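PDB 2NYX: probable transcriptional regulatory protein, Rv1404 from Mycobacterium tuberculosis, which probably binds DNA as a dimeric transcriptional regulator of the MarR family, through a winged helix-turn-helix domain. Local coordinates for residues N42-L54 / R78-D90. Residues are numbered along the deposited sequence; the frame is centred on the assembly and turned at random.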
loop_
_atom_site.group_PDB
_atom_site.type_symbol
_atom_site.label_atom_id
_atom_site.label_comp_id
_atom_site.label_asym_id
_atom_site.label_seq_id
_atom_site.Cartn_x
_atom_site.Cartn_y
_atom_site.Cartn_z
ATOM N N ASN B 42 6.116 -6.079 -12.025
ATOM C CA ASN B 42 4.825 -5.993 -12.715
ATOM C C ASN B 42 3.590 -6.187 -11.851
ATOM O O ASN B 42 2.469 -5.976 -12.306
ATOM C CB ASN B 42 4.776 -7.024 -13.845
ATOM C CG ASN B 42 5.479 -6.557 -15.097
ATOM O OD1 ASN B 42 5.599 -7.314 -16.054
ATOM N ND2 ASN B 42 5.945 -5.308 -15.104
ATOM N N ILE B 43 3.782 -6.602 -10.613
ATOM C CA ILE B 43 2.643 -6.887 -9.765
ATOM C C ILE B 43 2.092 -5.617 -9.080
ATOM O O ILE B 43 2.820 -4.887 -8.410
ATOM C CB ILE B 43 2.975 -8.035 -8.788
ATOM C CG1 ILE B 43 1.733 -8.494 -8.044
ATOM C CG2 ILE B 43 4.083 -7.640 -7.830
ATOM C CD1 ILE B 43 1.848 -9.900 -7.550
ATOM N N THR B 44 0.802 -5.358 -9.292
ATOM C CA THR B 44 0.110 -4.230 -8.673
ATOM C C THR B 44 -0.149 -4.508 -7.198
ATOM O O THR B 44 -0.079 -5.649 -6.753
ATOM C CB THR B 44 -1.249 -3.903 -9.363
ATOM O OG1 THR B 44 -2.229 -4.895 -9.023
ATOM C CG2 THR B 44 -1.105 -3.799 -10.879
ATOM N N ILE B 45 -0.461 -3.453 -6.450
ATOM C CA ILE B 45 -0.782 -3.561 -5.023
ATOM C C ILE B 45 -2.051 -4.388 -4.737
ATOM O O ILE B 45 -2.025 -5.247 -3.847
ATOM C CB ILE B 45 -0.786 -2.157 -4.310
ATOM C CG1 ILE B 45 0.653 -1.634 -4.198
ATOM C CG2 ILE B 45 -1.475 -2.236 -2.946
ATOM C CD1 ILE B 45 0.842 -0.380 -3.350
ATOM N N PRO B 46 -3.163 -4.134 -5.467
ATOM C CA PRO B 46 -4.328 -5.035 -5.340
ATOM C C PRO B 46 -3.992 -6.509 -5.624
ATOM O O PRO B 46 -4.430 -7.407 -4.898
ATOM C CB PRO B 46 -5.305 -4.486 -6.382
ATOM C CG PRO B 46 -4.936 -3.024 -6.503
ATOM C CD PRO B 46 -3.442 -3.014 -6.391
ATOM N N GLN B 47 -3.210 -6.754 -6.666
ATOM C CA GLN B 47 -2.745 -8.099 -6.964
ATOM C C GLN B 47 -1.991 -8.697 -5.782
ATOM O O GLN B 47 -2.273 -9.818 -5.367
ATOM C CB GLN B 47 -1.880 -8.092 -8.226
ATOM C CG GLN B 47 -2.711 -8.008 -9.497
ATOM C CD GLN B 47 -1.895 -7.685 -10.727
ATOM O OE1 GLN B 47 -0.659 -7.686 -10.697
ATOM N NE2 GLN B 47 -2.587 -7.402 -11.830
ATOM N N PHE B 48 -1.055 -7.948 -5.211
ATOM C CA PHE B 48 -0.290 -8.483 -4.091
ATOM C C PHE B 48 -1.153 -8.783 -2.863
ATOM O O PHE B 48 -0.949 -9.797 -2.197
ATOM C CB PHE B 48 0.902 -7.605 -3.718
ATOM C CG PHE B 48 1.770 -8.228 -2.672
ATOM C CD1 PHE B 48 2.597 -9.299 -2.991
ATOM C CD2 PHE B 48 1.703 -7.803 -1.351
ATOM C CE1 PHE B 48 3.374 -9.907 -2.019
ATOM C CE2 PHE B 48 2.481 -8.405 -0.370
ATOM C CZ PHE B 48 3.315 -9.456 -0.702
ATOM N N ARG B 49 -2.115 -7.912 -2.574
ATOM C CA ARG B 49 -3.058 -8.136 -1.484
ATOM C C ARG B 49 -3.846 -9.450 -1.670
ATOM O O ARG B 49 -4.000 -10.231 -0.725
ATOM C CB ARG B 49 -3.987 -6.921 -1.316
ATOM C CG ARG B 49 -4.993 -7.038 -0.181
ATOM C CD ARG B 49 -4.296 -7.264 1.157
ATOM N NE ARG B 49 -5.210 -7.698 2.209
ATOM C CZ ARG B 49 -4.831 -7.964 3.457
ATOM N NH1 ARG B 49 -3.564 -7.822 3.815
ATOM N NH2 ARG B 49 -5.714 -8.362 4.355
ATOM N N THR B 50 -4.321 -9.692 -2.890
ATOM C CA THR B 50 -4.952 -10.966 -3.270
ATOM C C THR B 50 -4.113 -12.154 -2.815
ATOM O O THR B 50 -4.637 -13.123 -2.263
ATOM C CB THR B 50 -5.158 -11.049 -4.800
ATOM O OG1 THR B 50 -5.993 -9.975 -5.216
ATOM C CG2 THR B 50 -5.812 -12.350 -5.213
ATOM N N LEU B 51 -2.808 -12.081 -3.050
ATOM C CA LEU B 51 -1.919 -13.186 -2.686
ATOM C C LEU B 51 -1.841 -13.374 -1.173
ATOM O O LEU B 51 -1.858 -14.495 -0.696
ATOM C CB LEU B 51 -0.521 -13.001 -3.284
ATOM C CG LEU B 51 -0.369 -12.863 -4.800
ATOM C CD1 LEU B 51 1.084 -12.763 -5.149
ATOM C CD2 LEU B 51 -0.996 -14.026 -5.509
ATOM N N VAL B 52 -1.786 -12.274 -0.428
ATOM C CA VAL B 52 -1.700 -12.332 1.023
ATOM C C VAL B 52 -2.981 -12.884 1.615
ATOM O O VAL B 52 -2.944 -13.711 2.533
ATOM C CB VAL B 52 -1.367 -10.951 1.643
ATOM C CG1 VAL B 52 -1.419 -11.018 3.170
ATOM C CG2 VAL B 52 0.003 -10.490 1.166
ATOM N N ILE B 53 -4.115 -12.442 1.085
ATOM C CA ILE B 53 -5.405 -12.979 1.515
ATOM C C ILE B 53 -5.429 -14.493 1.295
ATOM O O ILE B 53 -5.899 -15.246 2.156
ATOM C CB ILE B 53 -6.585 -12.267 0.825
ATOM C CG1 ILE B 53 -6.502 -10.759 1.080
ATOM C CG2 ILE B 53 -7.911 -12.786 1.350
ATOM C CD1 ILE B 53 -7.695 -9.966 0.581
ATOM N N LEU B 54 -4.873 -14.941 0.173
ATOM C CA LEU B 54 -4.865 -16.372 -0.129
ATOM C C LEU B 54 -3.959 -17.202 0.794
ATOM O O LEU B 54 -4.309 -18.343 1.135
ATOM C CB LEU B 54 -4.627 -16.654 -1.622
ATOM C CG LEU B 54 -5.826 -16.323 -2.524
ATOM C CD1 LEU B 54 -5.494 -16.534 -3.990
ATOM C CD2 LEU B 54 -7.061 -17.137 -2.146
ATOM N N ARG B 78 -11.077 -10.451 -12.976
ATOM C CA ARG B 78 -10.040 -10.099 -13.945
ATOM C C ARG B 78 -8.616 -10.196 -13.401
ATOM O O ARG B 78 -7.734 -10.704 -14.090
ATOM C CB ARG B 78 -10.289 -8.713 -14.534
ATOM C CG ARG B 78 -11.165 -8.725 -15.776
ATOM C CD ARG B 78 -11.561 -7.328 -16.193
ATOM N NE ARG B 78 -12.593 -6.771 -15.321
ATOM C CZ ARG B 78 -12.894 -5.482 -15.230
ATOM N NH1 ARG B 78 -12.246 -4.584 -15.958
ATOM N NH2 ARG B 78 -13.849 -5.083 -14.403
HETATM N N MSE B 79 -8.386 -9.725 -12.176
HETATM C CA MSE B 79 -7.041 -9.803 -11.596
HETATM C C MSE B 79 -6.635 -11.208 -11.144
HETATM O O MSE B 79 -5.452 -11.516 -11.094
HETATM C CB MSE B 79 -6.795 -8.742 -10.509
HETATM C CG MSE B 79 -7.542 -8.923 -9.208
HETATM SE SE MSE B 79 -7.310 -7.363 -7.968
HETATM C CE MSE B 79 -8.037 -5.879 -9.111
ATOM N N VAL B 80 -7.608 -12.056 -10.832
ATOM C CA VAL B 80 -7.330 -13.470 -10.568
ATOM C C VAL B 80 -6.924 -14.153 -11.879
ATOM O O VAL B 80 -5.948 -14.905 -11.906
ATOM C CB VAL B 80 -8.523 -14.199 -9.883
ATOM C CG1 VAL B 80 -8.270 -15.698 -9.767
ATOM C CG2 VAL B 80 -8.758 -13.637 -8.511
ATOM N N ASP B 81 -7.647 -13.870 -12.963
ATOM C CA ASP B 81 -7.273 -14.369 -14.289
ATOM C C ASP B 81 -5.814 -14.060 -14.633
ATOM O O ASP B 81 -5.087 -14.931 -15.123
ATOM C CB ASP B 81 -8.179 -13.784 -15.377
ATOM C CG ASP B 81 -9.591 -14.332 -15.332
ATOM O OD1 ASP B 81 -9.791 -15.474 -14.857
ATOM O OD2 ASP B 81 -10.510 -13.614 -15.792
ATOM N N ARG B 82 -5.400 -12.822 -14.377
ATOM C CA ARG B 82 -4.042 -12.368 -14.651
ATOM C C ARG B 82 -3.030 -13.117 -13.802
ATOM O O ARG B 82 -1.991 -13.555 -14.293
ATOM C CB ARG B 82 -3.914 -10.860 -14.402
ATOM C CG ARG B 82 -4.576 -10.014 -15.462
ATOM C CD ARG B 82 -4.225 -8.535 -15.330
ATOM N NE ARG B 82 -5.193 -7.708 -16.058
ATOM C CZ ARG B 82 -6.230 -7.082 -15.498
ATOM N NH1 ARG B 82 -6.440 -7.161 -14.183
ATOM N NH2 ARG B 82 -7.060 -6.369 -16.254
ATOM N N LEU B 83 -3.342 -13.260 -12.521
ATOM C CA LEU B 83 -2.449 -13.945 -11.596
ATOM C C LEU B 83 -2.383 -15.440 -11.886
ATOM O O LEU B 83 -1.365 -16.093 -11.627
ATOM C CB LEU B 83 -2.852 -13.667 -10.142
ATOM C CG LEU B 83 -2.624 -12.235 -9.674
ATOM C CD1 LEU B 83 -3.027 -12.059 -8.223
ATOM C CD2 LEU B 83 -1.184 -11.812 -9.879
ATOM N N VAL B 84 -3.470 -15.969 -12.440
ATOM C CA VAL B 84 -3.475 -17.336 -12.961
ATOM C C VAL B 84 -2.533 -17.438 -14.164
ATOM O O VAL B 84 -1.720 -18.353 -14.243
ATOM C CB VAL B 84 -4.890 -17.816 -13.302
ATOM C CG1 VAL B 84 -4.838 -19.087 -14.121
ATOM C CG2 VAL B 84 -5.673 -18.040 -12.020
ATOM N N GLY B 85 -2.638 -16.467 -15.067
ATOM C CA GLY B 85 -1.763 -16.363 -16.222
ATOM C C GLY B 85 -0.299 -16.258 -15.851
ATOM O O GLY B 85 0.550 -16.727 -16.589
ATOM N N ALA B 86 -0.003 -15.647 -14.709
ATOM C CA ALA B 86 1.372 -15.473 -14.249
ATOM C C ALA B 86 1.836 -16.577 -13.284
ATOM O O ALA B 86 2.848 -16.428 -12.612
ATOM C CB ALA B 86 1.543 -14.095 -13.625
ATOM N N GLU B 87 1.097 -17.687 -13.250
ATOM C CA GLU B 87 1.406 -18.878 -12.426
ATOM C C GLU B 87 1.504 -18.621 -10.926
ATOM O O GLU B 87 2.187 -19.352 -10.223
ATOM C CB GLU B 87 2.682 -19.596 -12.896
ATOM C CG GLU B 87 2.531 -20.488 -14.107
ATOM C CD GLU B 87 2.824 -19.754 -15.401
ATOM O OE1 GLU B 87 3.764 -20.165 -16.129
ATOM O OE2 GLU B 87 2.120 -18.758 -15.684
ATOM N N LEU B 88 0.822 -17.598 -10.435
ATOM C CA LEU B 88 0.828 -17.301 -9.002
ATOM C C LEU B 88 -0.409 -17.865 -8.291
ATOM O O LEU B 88 -0.425 -18.007 -7.065
ATOM C CB LEU B 88 0.987 -15.789 -8.770
ATOM C CG LEU B 88 2.230 -15.149 -9.416
ATOM C CD1 LEU B 88 2.063 -13.658 -9.611
ATOM C CD2 LEU B 88 3.470 -15.424 -8.621
ATOM N N ILE B 89 -1.430 -18.207 -9.078
ATOM C CA ILE B 89 -2.704 -18.738 -8.570
ATOM C C ILE B 89 -3.209 -19.910 -9.425
ATOM O O ILE B 89 -3.161 -19.863 -10.655
ATOM C CB ILE B 89 -3.781 -17.619 -8.472
ATOM C CG1 ILE B 89 -3.429 -16.650 -7.346
ATOM C CG2 ILE B 89 -5.171 -18.190 -8.240
ATOM C CD1 ILE B 89 -4.319 -15.436 -7.272
ATOM N N ASP B 90 -3.663 -20.964 -8.745
ATOM C CA ASP B 90 -4.375 -22.077 -9.353
ATOM C C ASP B 90 -5.875 -21.973 -9.078
ATOM O O ASP B 90 -6.287 -21.514 -8.011
ATOM C CB ASP B 90 -3.873 -23.390 -8.768
ATOM C CG ASP B 90 -2.701 -23.984 -9.542
ATOM O OD1 ASP B 90 -2.583 -23.745 -10.772
ATOM O OD2 ASP B 90 -1.904 -24.727 -8.916
#
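Leu-83 projects from helix 73-85 onto helix 45-57, its CD1 lying 3.7 Å from the backbone O of Gln-47 and 3.9 Å from Leu-51 CD2. The other methyl, CD2, turns to the aliphatic CB and CG of Gln-47, so one leucine fork spans a full turn of the opposing helix. The short helical segments cross at -78° with axes 10.4 Å apart, which confines close packing to a compact patch. At its tight end, Ile-89 CD1 meets Leu-54 CD1 at 3.7 Å, the two side chains roughly perpendicular, and also touches Thr-50 CG2 and Leu-51 CD2. Thr-50 turns its methyl CG2 to Leu-83 and Ile-89, while OG1 donates to Pro-46 O at 3.0 Å. That carbonyl also accepts Thr-50 N from the opposite face of its plane, so the buried hydroxyl is satisfied within its own helix. Selenomethionine Met-79, with CG between its backbone N and carbonyl carbon (chi1 70°) and chi2 extended, sends SE to 3.8 Å from Pro-46 CB; a bend at chi3 folds CE toward the same CB.

The Gln-47 and Arg-82 side is looser: NE2 of Gln-47 stands 4.0 Å from Arg-82 CD, with amide and guanidinium planes 35° apart and no hydrogen bond between them. Instead, Gln-47 OE1 accepts from Thr-44 N, reciprocating the Thr-44 OG1 cap on Gln-47 N in a capping box. Arg-82 extends toward the second subunit, where Glu-41 offers a long, weak ion pair.

Leu-83 and Met-79 thus tie the probable recognition helix 73-85 to helix 45-57, while Ile-89, with Leu-105 of strand 102-105 touching Leu-51 and Leu-54, brings in the wing. No hydrogen bond crosses between the segments; their cohesion is therefore essentially apolar, and the Thr-50 hydroxyl and Gln-47 OE1 bond within their own segment.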